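Local coordinates for ribose 5-phosphate isomerase B (Anaplasma phagocytophilum, PDB 4EM8), which probably interconverts ribose 5-phosphate and ribulose 5-phosphate, as a sugar-phosphate isomerase of the LacAB/RpiB family, at residues N86-L91 with D106-C111. Sequence-based numbering, arbitrary orientation.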
loop_
_atom_site.group_PDB
_atom_site.type_symbol
_atom_site.label_atom_id
_atom_site.label_comp_id
_atom_site.label_asym_id
_atom_site.label_seq_id
_atom_site.Cartn_x
_atom_site.Cartn_y
_atom_site.Cartn_z
ATOM N N ASN A 86 -5.759 8.590 10.445
ATOM C CA ASN A 86 -5.735 9.901 9.775
ATOM C C ASN A 86 -4.906 9.818 8.482
ATOM O O ASN A 86 -4.858 10.776 7.756
ATOM C CB ASN A 86 -5.140 11.002 10.667
ATOM C CG ASN A 86 -3.726 10.686 11.147
ATOM O OD1 ASN A 86 -3.419 9.549 11.474
ATOM N ND2 ASN A 86 -2.858 11.705 11.200
ATOM N N ILE A 87 -4.245 8.682 8.255
ATOM C CA ILE A 87 -3.289 8.512 7.189
ATOM C C ILE A 87 -3.849 7.659 6.080
ATOM O O ILE A 87 -4.456 6.575 6.309
ATOM C CB ILE A 87 -1.995 7.839 7.685
ATOM C CG1 ILE A 87 -1.303 8.655 8.796
ATOM C CG2 ILE A 87 -1.038 7.618 6.521
ATOM C CD1 ILE A 87 -0.910 10.093 8.454
ATOM N N ARG A 88 -3.598 8.126 4.854
ATOM C CA ARG A 88 -3.977 7.396 3.657
ATOM C C ARG A 88 -2.760 7.371 2.764
ATOM O O ARG A 88 -2.524 8.322 1.989
ATOM C CB ARG A 88 -5.188 8.057 2.974
ATOM C CG ARG A 88 -6.423 8.043 3.872
ATOM C CD ARG A 88 -7.625 8.749 3.265
ATOM N NE ARG A 88 -7.336 10.154 3.041
ATOM C CZ ARG A 88 -7.358 11.082 3.996
ATOM N NH1 ARG A 88 -7.694 10.756 5.231
ATOM N NH2 ARG A 88 -7.055 12.337 3.713
ATOM N N ALA A 89 -1.958 6.305 2.943
ATOM C CA ALA A 89 -0.674 6.151 2.265
ATOM C C ALA A 89 -0.752 5.320 1.005
ATOM O O ALA A 89 -1.409 4.300 0.972
ATOM C CB ALA A 89 0.371 5.536 3.199
ATOM N N ALA A 90 0.017 5.694 -0.007
ATOM C CA ALA A 90 0.104 4.918 -1.262
ATOM C C ALA A 90 1.562 4.838 -1.708
ATOM O O ALA A 90 2.240 5.854 -1.789
ATOM C CB ALA A 90 -0.734 5.578 -2.358
ATOM N N LEU A 91 2.031 3.619 -1.977
ATOM C CA LEU A 91 3.301 3.377 -2.680
ATOM C C LEU A 91 3.090 3.642 -4.172
ATOM O O LEU A 91 2.281 2.971 -4.820
ATOM C CB LEU A 91 3.758 1.928 -2.458
ATOM C CG LEU A 91 4.950 1.380 -3.254
ATOM C CD1 LEU A 91 6.121 2.326 -3.117
ATOM C CD2 LEU A 91 5.295 -0.039 -2.775
ATOM N N ASP A 106 -7.863 10.563 -1.601
ATOM C CA ASP A 106 -7.331 11.761 -0.951
ATOM C C ASP A 106 -6.041 11.446 -0.222
ATOM O O ASP A 106 -5.905 11.762 0.961
ATOM C CB ASP A 106 -8.335 12.338 0.044
ATOM C CG ASP A 106 -8.051 13.814 0.387
ATOM O OD1 ASP A 106 -7.298 14.491 -0.347
ATOM O OD2 ASP A 106 -8.590 14.296 1.401
ATOM N N ALA A 107 -5.138 10.739 -0.898
ATOM C CA ALA A 107 -3.925 10.198 -0.237
ATOM C C ALA A 107 -3.113 11.353 0.335
ATOM O O ALA A 107 -2.960 12.382 -0.319
ATOM C CB ALA A 107 -3.088 9.359 -1.196
ATOM N N ASN A 108 -2.660 11.216 1.587
ATOM C CA ASN A 108 -1.891 12.277 2.231
ATOM C C ASN A 108 -0.434 11.882 2.561
ATOM O O ASN A 108 0.342 12.726 3.014
ATOM C CB ASN A 108 -2.651 12.850 3.442
ATOM C CG ASN A 108 -3.011 11.810 4.470
ATOM O OD1 ASN A 108 -2.489 10.678 4.465
ATOM N ND2 ASN A 108 -3.905 12.194 5.408
ATOM N N VAL A 109 -0.070 10.622 2.304
ATOM C CA VAL A 109 1.316 10.106 2.439
ATOM C C VAL A 109 1.736 9.310 1.189
ATOM O O VAL A 109 1.094 8.306 0.786
ATOM C CB VAL A 109 1.469 9.230 3.695
ATOM C CG1 VAL A 109 2.832 8.508 3.768
ATOM C CG2 VAL A 109 1.198 10.081 4.942
ATOM N N LEU A 110 2.821 9.767 0.578
ATOM C CA LEU A 110 3.410 9.123 -0.587
ATOM C C LEU A 110 4.593 8.245 -0.154
ATOM O O LEU A 110 5.518 8.728 0.507
ATOM C CB LEU A 110 3.835 10.178 -1.610
ATOM C CG LEU A 110 4.612 9.794 -2.907
ATOM C CD1 LEU A 110 3.922 8.683 -3.690
ATOM C CD2 LEU A 110 4.847 11.022 -3.798
ATOM N N CYS A 111 4.555 6.956 -0.495
ATOM C CA CYS A 111 5.674 6.056 -0.222
ATOM C C CYS A 111 6.470 5.706 -1.486
ATOM O O CYS A 111 5.873 5.453 -2.503
ATOM C CB CYS A 111 5.142 4.770 0.409
ATOM S SG CYS A 111 4.233 5.085 1.949
#
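Ala89, Ala90 and Leu91 pair in parallel with Val109, Leu110 and Cys111, the two short strand axes 4.7 Å apart at closest approach and 22° from parallel, with Ala90 N bonded to Val109 O and Cys111 N to Ala90 O. Just before the strands, the Asn108 side chain adds to the backbone pairing. Its chi1 of 57° puts CG between the backbone N and the carbonyl carbon, and the amide then meets the backbone of 86-88 at both ends: OD1 accepts a nearly straight bond from Arg88 N at 2.8 Å, while ND2 gives one to Asn86 O at 2.9 Å, lying in the amide plane. The two bonds hold the amide in one rotation, and Asn108 N adds a bond to Arg88 O. The Asn108 amide lies over one face of the Arg88 guanidinium, toward its rim, the two planes tilted 39° apart. Arg88, bent at chi3, turns NE and NH2 side-on to the carbonyl O of Asp106, each 3.0 Å from it. A longer salt bridge joins Arg88 NH2 to Asp106 OD2 (3.4 Å); Asp106 OD1 pairs with Arg102. On the sheet face carrying Ala89, Val109 and Cys111, the Ala89 methyl packs against Val109 CB, and Ile87 CG2 meets Val109 CG2 at 3.7 Å. Helix 75-81 packs on this face, whereas Leu110 points to the other, against helix 119-131. The pairing closes the beta-alpha-beta crossover through helix 95-105 and attaches strand 89-91, at the edge of this chain's parallel sheet, with Ile79 of the second subunit packing on Arg88.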